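PDB 2HKE: diphosphomevalonate decarboxylase, putative from Trypanosoma brucei, which probably catalyses the ATP-dependent decarboxylation of (R)-5-diphosphomevalonate to isopentenyl diphosphate, a precursor for isoprenoid and sterol synthesis. Local coordinates for residues D56-D61 with K97-S102; R86-E91 with F130-N135; S114-Y119 with S144-R149; M186-K191 with E357-S362. The protein carries 1 engineered substitution. All coordinates share one frame; numbering follows the deposited sequence. Where two conformers were deposited one is given.

Interaction 1 of 4, residues D56-D61 with K97-S102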
loop_
_atom_site.group_PDB
_atom_site.type_symbol
_atom_site.label_atom_id
_atom_site.label_comp_id
_atom_site.label_asym_id
_atom_site.label_seq_id
_atom_site.Cartn_x
_atom_site.Cartn_y
_atom_site.Cartn_z
ATOM N N ASP A 56 5.717 33.800 -1.471
ATOM C CA ASP A 56 5.817 34.897 -2.454
ATOM C C ASP A 56 7.268 35.300 -2.711
ATOM O O ASP A 56 7.624 35.718 -3.816
ATOM C CB ASP A 56 5.058 36.116 -1.941
ATOM C CG ASP A 56 3.598 36.042 -2.255
ATOM O OD1 ASP A 56 3.266 36.035 -3.463
ATOM O OD2 ASP A 56 2.782 35.975 -1.301
ATOM N N ASP A 57 8.096 35.163 -1.681
ATOM C CA ASP A 57 9.478 35.609 -1.731
ATOM C C ASP A 57 10.264 34.838 -2.794
ATOM O O ASP A 57 11.163 35.392 -3.439
ATOM C CB ASP A 57 10.179 35.431 -0.369
ATOM C CG ASP A 57 9.214 35.416 0.819
ATOM O OD1 ASP A 57 8.024 35.036 0.643
ATOM O OD2 ASP A 57 9.663 35.759 1.943
ATOM N N ILE A 58 9.936 33.559 -2.970
ATOM C CA ILE A 58 10.734 32.668 -3.813
ATOM C C ILE A 58 10.263 32.629 -5.263
ATOM O O ILE A 58 9.115 32.973 -5.578
ATOM C CB ILE A 58 10.777 31.237 -3.227
ATOM C CG1 ILE A 58 9.477 30.474 -3.509
ATOM C CG2 ILE A 58 11.056 31.295 -1.714
ATOM C CD1 ILE A 58 9.375 29.156 -2.752
ATOM N N GLU A 59 11.163 32.179 -6.135
ATOM C CA GLU A 59 10.956 32.248 -7.579
ATOM C C GLU A 59 10.610 30.900 -8.225
ATOM O O GLU A 59 10.108 30.867 -9.347
ATOM C CB GLU A 59 12.188 32.849 -8.278
ATOM C CG GLU A 59 12.852 34.091 -7.594
ATOM C CD GLU A 59 11.943 35.322 -7.423
ATOM O OE1 GLU A 59 11.134 35.633 -8.337
ATOM O OE2 GLU A 59 12.061 35.985 -6.353
ATOM N N THR A 60 10.882 29.786 -7.547
ATOM C CA THR A 60 10.379 28.494 -8.026
ATOM C C THR A 60 9.840 27.664 -6.863
ATOM O O THR A 60 10.035 27.995 -5.697
ATOM C CB THR A 60 11.457 27.683 -8.841
ATOM O OG1 THR A 60 12.544 27.296 -7.992
ATOM C CG2 THR A 60 12.005 28.502 -10.013
ATOM N N ASP A 61 9.115 26.604 -7.194
ATOM C CA ASP A 61 8.694 25.650 -6.176
ATOM C C ASP A 61 9.911 24.862 -5.735
ATOM O O ASP A 61 10.857 24.690 -6.527
ATOM C CB ASP A 61 7.662 24.705 -6.741
ATOM C CG ASP A 61 6.417 25.422 -7.197
ATOM O OD1 ASP A 61 5.924 26.328 -6.470
ATOM O OD2 ASP A 61 5.963 25.080 -8.291
ATOM N N LYS A 97 4.262 30.198 -5.294
ATOM C CA LYS A 97 5.125 29.034 -5.304
ATOM C C LYS A 97 5.002 28.367 -3.940
ATOM O O LYS A 97 4.527 28.961 -2.966
ATOM C CB LYS A 97 6.592 29.411 -5.530
ATOM C CG LYS A 97 6.850 30.266 -6.747
ATOM C CD LYS A 97 6.527 29.544 -8.039
ATOM C CE LYS A 97 6.451 30.520 -9.189
ATOM N NZ LYS A 97 5.465 31.601 -8.910
ATOM N N VAL A 98 5.469 27.136 -3.873
ATOM C CA VAL A 98 5.339 26.360 -2.677
ATOM C C VAL A 98 6.667 25.693 -2.321
ATOM O O VAL A 98 7.415 25.272 -3.204
ATOM C CB VAL A 98 4.198 25.334 -2.862
ATOM C CG1 VAL A 98 4.478 24.387 -4.060
ATOM C CG2 VAL A 98 3.928 24.580 -1.591
ATOM N N ASN A 99 6.974 25.655 -1.031
ATOM C CA ASN A 99 8.046 24.800 -0.491
ATOM C C ASN A 99 7.390 23.546 0.055
ATOM O O ASN A 99 6.548 23.641 0.926
ATOM C CB ASN A 99 8.813 25.397 0.705
ATOM C CG ASN A 99 9.513 26.707 0.393
ATOM O OD1 ASN A 99 9.309 27.693 1.115
ATOM N ND2 ASN A 99 10.371 26.721 -0.616
ATOM N N ILE A 100 7.785 22.394 -0.456
ATOM C CA ILE A 100 7.300 21.093 -0.000
ATOM C C ILE A 100 8.449 20.354 0.656
ATOM O O ILE A 100 9.539 20.259 0.067
ATOM C CB ILE A 100 6.866 20.229 -1.209
ATOM C CG1 ILE A 100 5.845 20.963 -2.087
ATOM C CG2 ILE A 100 6.313 18.883 -0.755
ATOM C CD1 ILE A 100 5.643 20.292 -3.408
ATOM N N VAL A 101 8.185 19.812 1.837
ATOM C CA VAL A 101 9.188 19.082 2.606
ATOM C C VAL A 101 8.538 17.786 3.026
ATOM O O VAL A 101 7.492 17.801 3.679
ATOM C CB VAL A 101 9.632 19.903 3.846
ATOM C CG1 VAL A 101 10.571 19.087 4.732
ATOM C CG2 VAL A 101 10.248 21.242 3.420
ATOM N N SER A 102 9.117 16.667 2.592
ATOM C CA SER A 102 8.495 15.385 2.785
ATOM C C SER A 102 9.471 14.429 3.454
ATOM O O SER A 102 10.659 14.432 3.124
ATOM C CB SER A 102 8.073 14.822 1.443
ATOM O OG SER A 102 7.098 15.668 0.900
#
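Residues 56-61 form the loop between strands 48-55 and 62-65, which flank strand 97-104 in the mixed sheet of the N-terminal domain; the loop therefore wraps across the entry of that strand. Three side chains shape the contact. Ile58 points at the strand and crosses Lys97 obliquely, its CG1 set between its own backbone N and carbonyl carbon (chi1 78°) and lying 3.7 Å from Lys97 CB. Its tip reaches two residues further along the strand, where CD1 comes within 3.4 Å of Asn99 ND2; that amide also hydrogen-bonds Thr62 and, through its oxygen, Arg55, which should help to hold its plane. Lys97 starts toward the loop but bends twice, so that its methylene chain runs alongside the loop backbone, CE passing 3.7 Å from Glu59 O, before the ammonium turns back to Asn95 O. On the other side of the lysine, Asp61 lies beside the strand and swings its carboxylate inward. OD1 offers its anti lone pair to Val98 N at 2.8 Å, with a moderately bent N-H...O angle of 150°. The same oxygen is salt-bridged to Arg86, so one carboxylate oxygen joins the strand entry to helix 76-86. Alongside this bond, Val98 CG1, in the crowded position between N and carbonyl carbon, rests 3.4 Å from Asp61 OD1.

Interaction 2 of 4, residues R86-E91 with F130-N135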
loop_
_atom_site.group_PDB
_atom_site.type_symbol
_atom_site.label_atom_id
_atom_site.label_comp_id
_atom_site.label_asym_id
_atom_site.label_seq_id
_atom_site.Cartn_x
_atom_site.Cartn_y
_atom_site.Cartn_z
ATOM N N ARG A 86 -2.820 23.798 -9.489
ATOM C CA ARG A 86 -2.924 25.193 -9.825
ATOM C C ARG A 86 -3.978 25.549 -10.847
ATOM O O ARG A 86 -4.278 26.721 -11.021
ATOM C CB ARG A 86 -1.577 25.716 -10.293
ATOM C CG ARG A 86 -0.590 25.835 -9.203
ATOM C CD ARG A 86 0.613 26.580 -9.697
ATOM N NE ARG A 86 1.497 26.829 -8.580
ATOM C CZ ARG A 86 2.686 26.263 -8.407
ATOM N NH1 ARG A 86 3.189 25.407 -9.285
ATOM N NH2 ARG A 86 3.365 26.582 -7.344
ATOM N N SER A 87 -4.511 24.568 -11.558
ATOM C CA SER A 87 -5.647 24.793 -12.436
ATOM C C SER A 87 -6.979 24.617 -11.745
ATOM O O SER A 87 -8.027 24.727 -12.401
ATOM C CB SER A 87 -5.595 23.866 -13.648
ATOM O OG SER A 87 -5.867 22.526 -13.332
ATOM N N THR A 88 -6.951 24.265 -10.454
ATOM C CA THR A 88 -8.164 24.007 -9.704
ATOM C C THR A 88 -8.129 24.741 -8.387
ATOM O O THR A 88 -8.633 24.268 -7.393
ATOM C CB THR A 88 -8.359 22.483 -9.525
ATOM O OG1 THR A 88 -7.244 21.925 -8.798
ATOM C CG2 THR A 88 -8.512 21.797 -10.902
ATOM N N CYS A 89 -7.536 25.925 -8.371
ATOM C CA CYS A 89 -7.433 26.686 -7.145
ATOM C C CYS A 89 -7.698 28.172 -7.420
ATOM O O CYS A 89 -7.694 28.583 -8.566
ATOM C CB CYS A 89 -6.082 26.460 -6.497
ATOM S SG CYS A 89 -4.761 27.380 -7.267
ATOM N N PRO A 90 -7.975 28.962 -6.369
ATOM C CA PRO A 90 -8.251 30.393 -6.497
ATOM C C PRO A 90 -7.206 31.177 -7.312
ATOM O O PRO A 90 -6.022 30.929 -7.178
ATOM C CB PRO A 90 -8.228 30.863 -5.048
ATOM C CG PRO A 90 -8.764 29.734 -4.302
ATOM C CD PRO A 90 -8.101 28.533 -4.965
ATOM N N GLU A 91 -7.654 32.123 -8.140
ATOM C CA GLU A 91 -6.732 32.985 -8.891
ATOM C C GLU A 91 -5.680 33.625 -7.979
ATOM O O GLU A 91 -4.537 33.797 -8.375
ATOM C CB GLU A 91 -7.496 34.070 -9.703
ATOM C CG GLU A 91 -7.583 33.818 -11.236
ATOM C CD GLU A 91 -8.949 33.266 -11.717
ATOM O OE1 GLU A 91 -10.002 33.942 -11.504
ATOM O OE2 GLU A 91 -8.974 32.163 -12.334
ATOM N N PHE A 130 -3.466 25.300 -0.940
ATOM C CA PHE A 130 -3.863 26.061 -2.111
ATOM C C PHE A 130 -5.367 26.275 -2.219
ATOM O O PHE A 130 -5.840 26.879 -3.191
ATOM C CB PHE A 130 -3.349 25.350 -3.368
ATOM C CG PHE A 130 -1.929 25.677 -3.713
ATOM C CD1 PHE A 130 -0.868 24.983 -3.127
ATOM C CD2 PHE A 130 -1.638 26.697 -4.597
ATOM C CE1 PHE A 130 0.456 25.298 -3.468
ATOM C CE2 PHE A 130 -0.301 27.034 -4.923
ATOM C CZ PHE A 130 0.737 26.333 -4.334
ATOM N N LYS A 131 -6.115 25.702 -1.278
ATOM C CA LYS A 131 -7.563 25.658 -1.350
ATOM C C LYS A 131 -8.080 25.214 -2.711
ATOM O O LYS A 131 -8.973 25.841 -3.328
ATOM C CB LYS A 131 -8.122 27.010 -0.955
ATOM C CG LYS A 131 -7.496 27.520 0.316
ATOM C CD LYS A 131 -8.104 28.810 0.755
ATOM C CE LYS A 131 -7.839 29.054 2.237
ATOM N NZ LYS A 131 -8.604 28.042 3.048
ATOM N N SER A 132 -7.533 24.091 -3.185
ATOM C CA SER A 132 -7.901 23.543 -4.466
ATOM C C SER A 132 -9.198 22.793 -4.328
ATOM O O SER A 132 -9.442 22.154 -3.308
ATOM C CB SER A 132 -6.792 22.594 -5.014
ATOM O OG SER A 132 -7.195 21.763 -6.097
ATOM N N THR A 133 -9.995 22.810 -5.383
ATOM C CA THR A 133 -11.217 22.045 -5.409
ATOM C C THR A 133 -11.039 20.559 -5.749
ATOM O O THR A 133 -12.009 19.771 -5.735
ATOM C CB THR A 133 -12.175 22.654 -6.442
ATOM O OG1 THR A 133 -11.526 22.730 -7.724
ATOM C CG2 THR A 133 -12.586 24.048 -5.958
ATOM N N THR A 134 -9.832 20.171 -6.115
ATOM C CA THR A 134 -9.616 18.767 -6.459
ATOM C C THR A 134 -9.592 17.912 -5.185
ATOM O O THR A 134 -9.298 18.397 -4.117
ATOM C CB THR A 134 -8.355 18.588 -7.344
ATOM O OG1 THR A 134 -8.226 17.205 -7.680
ATOM C CG2 THR A 134 -7.126 19.000 -6.616
ATOM N N ASN A 135 -9.937 16.630 -5.306
ATOM C CA ASN A 135 -9.935 15.791 -4.134
ATOM C C ASN A 135 -8.580 15.106 -3.928
ATOM O O ASN A 135 -7.788 14.954 -4.875
ATOM C CB ASN A 135 -11.092 14.789 -4.140
ATOM C CG ASN A 135 -11.027 13.838 -5.309
ATOM O OD1 ASN A 135 -10.203 12.912 -5.352
ATOM N ND2 ASN A 135 -11.896 14.080 -6.287
#
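With OG1 of Thr88 held between its backbone N and carbonyl carbon (chi1 61°) and OG of Ser132 turned anti to its backbone N (chi1 165°), the two hydroxyls meet tip to tip, Thr88 OG1 to Ser132 OG measuring 2.7 Å. Thr88 OG1 also lies within hydrogen-bonding range of His84 O and Leu85 O in the last turn of helix 76-86, so the hydroxyl sits amid several polar partners. Ser132 OG in turn accepts the amide of Thr134 at 3.1 Å from its N, an ST turn that fixes the serine rotamer. The carbonyl of Thr88 is the other focus: Thr133 N donates to Thr88 O over 2.8 Å, nearly along the C=O axis. These bonds join two helix exits of the N-terminal domain, for helix 114-130 ends just before Lys131 in a Schellman motif, the lysine taking positive phi (47°) and turning the chain toward Thr88. Asn135 then serves as N-cap of helix 136-143. Looser contacts without hydrogen bonds extend the interface. The pyrrolidine of Pro90 lies against the helix end, its CD 3.3 Å from Phe130 O. Cys89 SG approaches the Phe130 ring obliquely, 4.2 Å from CD2, as a sulfur-aromatic contact. Further along the same ring, Arg86 NH2 comes within 4.0 Å of Phe130 CZ, the guanidinium and ring planes standing almost perpendicular, while its charge is engaged by Asp61 and by Lys96 O.

Interaction 3 of 4, residues S114-Y119 with S144-R149. With SO4 (sulfate ion), chain C.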
loop_
_atom_site.group_PDB
_atom_site.type_symbol
_atom_site.label_atom_id
_atom_site.label_comp_id
_atom_site.label_asym_id
_atom_site.label_seq_id
_atom_site.Cartn_x
_atom_site.Cartn_y
_atom_site.Cartn_z
ATOM N N SER A 114 6.247 3.168 0.512
ATOM C CA SER A 114 6.151 4.472 1.127
ATOM C C SER A 114 5.914 5.581 0.095
ATOM O O SER A 114 5.602 6.718 0.451
ATOM C CB SER A 114 7.391 4.745 1.993
ATOM O OG SER A 114 8.580 4.739 1.220
ATOM N N SER A 115 6.048 5.270 -1.188
ATOM C CA SER A 115 5.661 6.250 -2.220
ATOM C C SER A 115 4.149 6.498 -2.222
ATOM O O SER A 115 3.688 7.635 -2.406
ATOM C CB SER A 115 6.136 5.796 -3.606
ATOM O OG SER A 115 5.153 4.947 -4.169
ATOM N N ALA A 116 3.374 5.454 -1.976
ATOM C CA ALA A 116 1.920 5.582 -1.868
ATOM C C ALA A 116 1.552 6.572 -0.772
ATOM O O ALA A 116 0.713 7.453 -0.956
ATOM C CB ALA A 116 1.295 4.243 -1.540
ATOM N N SER A 117 2.161 6.388 0.386
ATOM C CA SER A 117 1.842 7.229 1.528
ATOM C C SER A 117 2.372 8.653 1.322
ATOM O O SER A 117 1.687 9.656 1.667
ATOM C CB SER A 117 2.383 6.562 2.783
ATOM O OG SER A 117 3.788 6.362 2.691
ATOM N N GLY A 118 3.548 8.751 0.719
ATOM C CA GLY A 118 4.203 10.035 0.474
ATOM C C GLY A 118 3.440 10.936 -0.475
ATOM O O GLY A 118 3.222 12.111 -0.199
ATOM N N TYR A 119 2.997 10.393 -1.599
ATOM C CA TYR A 119 2.227 11.171 -2.542
ATOM C C TYR A 119 0.850 11.510 -1.996
ATOM O O TYR A 119 0.310 12.591 -2.286
ATOM C CB TYR A 119 2.098 10.413 -3.861
ATOM C CG TYR A 119 3.368 10.521 -4.669
ATOM C CD1 TYR A 119 3.789 11.744 -5.134
ATOM C CD2 TYR A 119 4.118 9.392 -5.003
ATOM C CE1 TYR A 119 4.921 11.870 -5.924
ATOM C CE2 TYR A 119 5.295 9.514 -5.784
ATOM C CZ TYR A 119 5.662 10.769 -6.224
ATOM O OH TYR A 119 6.779 10.991 -6.991
ATOM N N SER A 144 1.205 8.824 -7.767
ATOM C CA SER A 144 1.343 7.354 -7.803
ATOM C C SER A 144 -0.037 6.749 -7.763
ATOM O O SER A 144 -0.882 7.117 -6.951
ATOM C CB SER A 144 2.159 6.785 -6.611
ATOM O OG SER A 144 2.269 5.393 -6.761
ATOM N N GLY A 145 -0.280 5.752 -8.589
ATOM C CA GLY A 145 -1.616 5.172 -8.615
ATOM C C GLY A 145 -2.060 4.664 -7.259
ATOM O O GLY A 145 -3.137 5.012 -6.783
ATOM N N SER A 146 -1.217 3.897 -6.584
ATOM C CA SER A 146 -1.651 3.330 -5.307
ATOM C C SER A 146 -1.826 4.416 -4.225
ATOM O O SER A 146 -2.565 4.204 -3.282
ATOM C CB SER A 146 -0.696 2.214 -4.908
ATOM O OG SER A 146 0.423 2.751 -4.291
ATOM N N ALA A 147 -1.225 5.604 -4.400
ATOM C CA ALA A 147 -1.427 6.707 -3.428
ATOM C C ALA A 147 -2.878 7.105 -3.338
ATOM O O ALA A 147 -3.356 7.561 -2.293
ATOM C CB ALA A 147 -0.549 7.953 -3.761
ATOM N N CYS A 148 -3.586 6.998 -4.441
ATOM C CA CYS A 148 -4.959 7.397 -4.440
ATOM C C CYS A 148 -5.840 6.605 -3.457
ATOM O O CYS A 148 -6.882 7.142 -2.970
ATOM C CB CYS A 148 -5.471 7.379 -5.886
ATOM S SG CYS A 148 -6.265 5.899 -6.436
ATOM N N ARG A 149 -5.410 5.409 -3.040
ATOM C CA ARG A 149 -6.226 4.625 -2.132
ATOM C C ARG A 149 -5.946 4.902 -0.653
ATOM O O ARG A 149 -6.681 4.429 0.198
ATOM C CB ARG A 149 -6.090 3.138 -2.418
ATOM C CG ARG A 149 -6.489 2.708 -3.872
ATOM C CD ARG A 149 -6.448 1.181 -3.956
ATOM N NE ARG A 149 -5.138 0.689 -3.475
ATOM C CZ ARG A 149 -4.126 0.289 -4.222
ATOM N NH1 ARG A 149 -4.237 0.210 -5.543
ATOM N NH2 ARG A 149 -2.979 -0.020 -3.635
HETATM S S SO4 C . 2.595 4.088 -10.540
HETATM O O1 SO4 C . 3.198 4.018 -11.856
HETATM O O2 SO4 C . 2.737 2.818 -9.867
HETATM O O3 SO4 C . 3.257 5.110 -9.737
HETATM O O4 SO4 C . 1.165 4.379 -10.667
#
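The tight half of this contact is made of the smallest side chains. Ala147 points its methyl at the first turns of helix 114-130, where CB sits 3.1 Å from Ala116 O and 3.6 Å from Tyr119 CB. The backbones can approach this closely because both central residues are alanines, their CA atoms only 3.9 Å apart. Ser146 OG presses on the methyl of Ala116, 3.2 Å from its CB. One face of the Tyr119 ring is turned to the backbone N of Ser144, and its CD2 touches Ser144 CB at 3.6 Å. Toward the exposed side the packing opens: Ser115 OG and Ser144 OG stand 3.9 Å apart, and no hydrogen bond joins the segments. Here a sulfate, probably from the crystallisation liquor, takes over, bound by Gly145 N to O4 (2.9 Å) and lying 3.1 Å by its O3 from Ser144 OG. Lys22, Tyr19, Arg77 and Thr200 complete its shell. The start of helix 114-130 belongs to the Gly- and Ser-rich motif that in GHMP kinase relatives forms the phosphate-binding loop. A seam of methyls against carbonyl and hydroxyl oxygens thus backs a polar side whose amide, hydroxyls and positive charges suit an anion, consistent with a place for a ligand phosphate.

Interaction 4 of 4, residues M186-K191 with E357-S362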
loop_
_atom_site.group_PDB
_atom_site.type_symbol
_atom_site.label_atom_id
_atom_site.label_comp_id
_atom_site.label_asym_id
_atom_site.label_seq_id
_atom_site.Cartn_x
_atom_site.Cartn_y
_atom_site.Cartn_z
ATOM N N MET A 186 -0.636 -7.862 8.853
ATOM C CA MET A 186 0.777 -7.875 9.224
ATOM C C MET A 186 1.620 -7.774 7.998
ATOM O O MET A 186 1.145 -7.971 6.893
ATOM C CB MET A 186 1.111 -9.095 10.063
ATOM C CG MET A 186 0.378 -9.201 11.406
ATOM S SD MET A 186 0.919 -10.619 12.382
ATOM C CE MET A 186 0.177 -12.037 11.562
ATOM N N CYS A 187 2.869 -7.377 8.173
ATOM C CA CYS A 187 3.835 -7.443 7.086
ATOM C C CYS A 187 5.109 -8.116 7.647
ATOM O O CYS A 187 5.748 -7.586 8.546
ATOM C CB CYS A 187 4.127 -6.095 6.547
ATOM S SG CYS A 187 5.216 -6.173 5.106
ATOM N N ALA A 188 5.415 -9.290 7.122
ATOM C CA ALA A 188 6.671 -9.973 7.382
ATOM C C ALA A 188 7.678 -9.501 6.324
ATOM O O ALA A 188 7.594 -9.859 5.123
ATOM C CB ALA A 188 6.476 -11.488 7.367
ATOM N N VAL A 189 8.537 -8.585 6.746
ATOM C CA VAL A 189 9.541 -8.031 5.895
ATOM C C VAL A 189 10.672 -9.008 5.635
ATOM O O VAL A 189 11.275 -9.528 6.565
ATOM C CB VAL A 189 10.025 -6.665 6.433
ATOM C CG1 VAL A 189 11.038 -6.049 5.533
ATOM C CG2 VAL A 189 8.795 -5.774 6.608
ATOM N N LEU A 190 10.928 -9.231 4.344
ATOM C CA LEU A 190 11.937 -10.142 3.855
ATOM C C LEU A 190 12.987 -9.415 3.017
ATOM O O LEU A 190 12.725 -8.347 2.454
ATOM C CB LEU A 190 11.288 -11.280 3.067
ATOM C CG LEU A 190 10.248 -12.114 3.821
ATOM C CD1 LEU A 190 9.364 -12.956 2.890
ATOM C CD2 LEU A 190 10.957 -12.961 4.882
ATOM N N LYS A 191 14.175 -10.010 2.892
ATOM C CA LYS A 191 15.206 -9.397 2.068
ATOM C C LYS A 191 14.730 -9.451 0.633
ATOM O O LYS A 191 14.118 -10.419 0.214
ATOM C CB LYS A 191 16.564 -10.047 2.282
ATOM C CG LYS A 191 17.206 -9.660 3.602
ATOM C CD LYS A 191 18.565 -10.344 3.839
ATOM C CE LYS A 191 18.908 -10.486 5.349
ATOM N NZ LYS A 191 20.107 -11.400 5.546
ATOM N N GLU A 357 13.121 -9.501 8.616
ATOM C CA GLU A 357 13.795 -8.235 8.850
ATOM C C GLU A 357 13.003 -7.474 9.918
ATOM O O GLU A 357 13.565 -6.782 10.746
ATOM C CB GLU A 357 13.899 -7.440 7.575
ATOM C CG GLU A 357 14.637 -8.114 6.471
ATOM C CD GLU A 357 16.050 -8.504 6.916
ATOM O OE1 GLU A 357 16.879 -7.573 7.094
ATOM O OE2 GLU A 357 16.288 -9.716 7.134
ATOM N N MET A 358 11.681 -7.622 9.890
ATOM C CA MET A 358 10.818 -7.054 10.902
ATOM C C MET A 358 9.452 -7.637 10.680
ATOM O O MET A 358 9.180 -8.192 9.624
ATOM C CB MET A 358 10.733 -5.529 10.800
ATOM C CG MET A 358 9.631 -4.998 9.942
ATOM S SD MET A 358 9.548 -3.191 10.075
ATOM C CE MET A 358 11.075 -3.014 9.271
ATOM N N LEU A 359 8.617 -7.517 11.686
ATOM C CA LEU A 359 7.217 -7.936 11.604
ATOM C C LEU A 359 6.325 -6.820 12.095
ATOM O O LEU A 359 6.372 -6.471 13.278
ATOM C CB LEU A 359 6.965 -9.175 12.453
ATOM C CG LEU A 359 5.544 -9.729 12.435
ATOM C CD1 LEU A 359 5.170 -10.202 11.030
ATOM C CD2 LEU A 359 5.395 -10.869 13.430
ATOM N N LEU A 360 5.535 -6.271 11.171
ATOM C CA LEU A 360 4.672 -5.120 11.427
ATOM C C LEU A 360 3.295 -5.652 11.697
ATOM O O LEU A 360 2.921 -6.605 11.065
ATOM C CB LEU A 360 4.609 -4.253 10.176
ATOM C CG LEU A 360 3.749 -3.007 10.156
ATOM C CD1 LEU A 360 4.087 -2.027 11.345
ATOM C CD2 LEU A 360 3.898 -2.336 8.814
ATOM N N GLN A 361 2.579 -5.091 12.665
ATOM C CA GLN A 361 1.151 -5.379 12.811
ATOM C C GLN A 361 0.374 -4.090 12.809
ATOM O O GLN A 361 0.804 -3.112 13.387
ATOM C CB GLN A 361 0.873 -6.241 14.049
ATOM C CG GLN A 361 -0.623 -6.428 14.424
ATOM C CD GLN A 361 -1.194 -5.272 15.205
ATOM O OE1 GLN A 361 -0.482 -4.628 15.959
ATOM N NE2 GLN A 361 -2.511 -5.017 15.053
ATOM N N SER A 362 -0.772 -4.104 12.126
ATOM C CA SER A 362 -1.677 -2.960 12.089
ATOM C C SER A 362 -3.119 -3.414 12.083
ATOM O O SER A 362 -3.457 -4.445 11.512
ATOM C CB SER A 362 -1.373 -2.104 10.843
ATOM O OG SER A 362 -2.357 -1.124 10.568
#
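Strands 183-189 and 358-363 run antiparallel, their short segments 170° apart in direction, inside the five-stranded sheet of the C-terminal domain. Cys187 and Leu360 form a hydrogen-bonded pair, the bond from Leu360 N to Cys187 O being short (2.9 Å) and almost straight. On the face carrying Met186, Ala188, Leu359 and Gln361, the small methyl of Ala188 leaves a shallow spot into which Leu359 leans. With CG anti to its backbone N, it brings CD1 to 4.1 Å from Ala188 CB and 4.3 Å from Met186 CB. Met186 bends the other way, toward Leu307 and Val311 of helix 307-317, which packs on this face. On the opposite face, Cys187 CB meets Leu360 CB, and beyond them Val189 and Met358 lie side by side pointing the same way, Val189 CG2 pressed 3.5 Å from Met358 CG. At the strand's entry Glu357 has helical backbone angles; Val189 O accepts Glu357 N at 2.8 Å, and Val189 N donates to Met358 O. Glu357 then crosses Lys191 at about a right angle, its OE2 3.3 Å from Lys191 CE but 4.5 Å from Lys191 NZ. Backbone bonds and apolar fit thus carry the pairing, while these charges probably add only a weak attraction at the exposed end of the pairing.

Interactions 1 to 3 belong to the N-terminal domain, interaction 4 to the C-terminal one. Interactions 1 and 2 touch near the surface, their centres about 16 Å apart: they share a salt bridge and a patch of apolar packing, tying the start of strand 97-104 and its neighbouring loop to the helix ends. Interaction 3 uses the other end of helix 114-130, about 7 Å from the chain's centre, and lines an anion site. Interaction 4 is the buried one, about 38 Å from interaction 2 between centres. Chemistry follows place: carboxylate and hydroxyl bonds serve the outer loops, small-residue packing the helix seam beside the sulfate, and main-chain pairing with apolar side chains the buried sheet of the C-terminal domain.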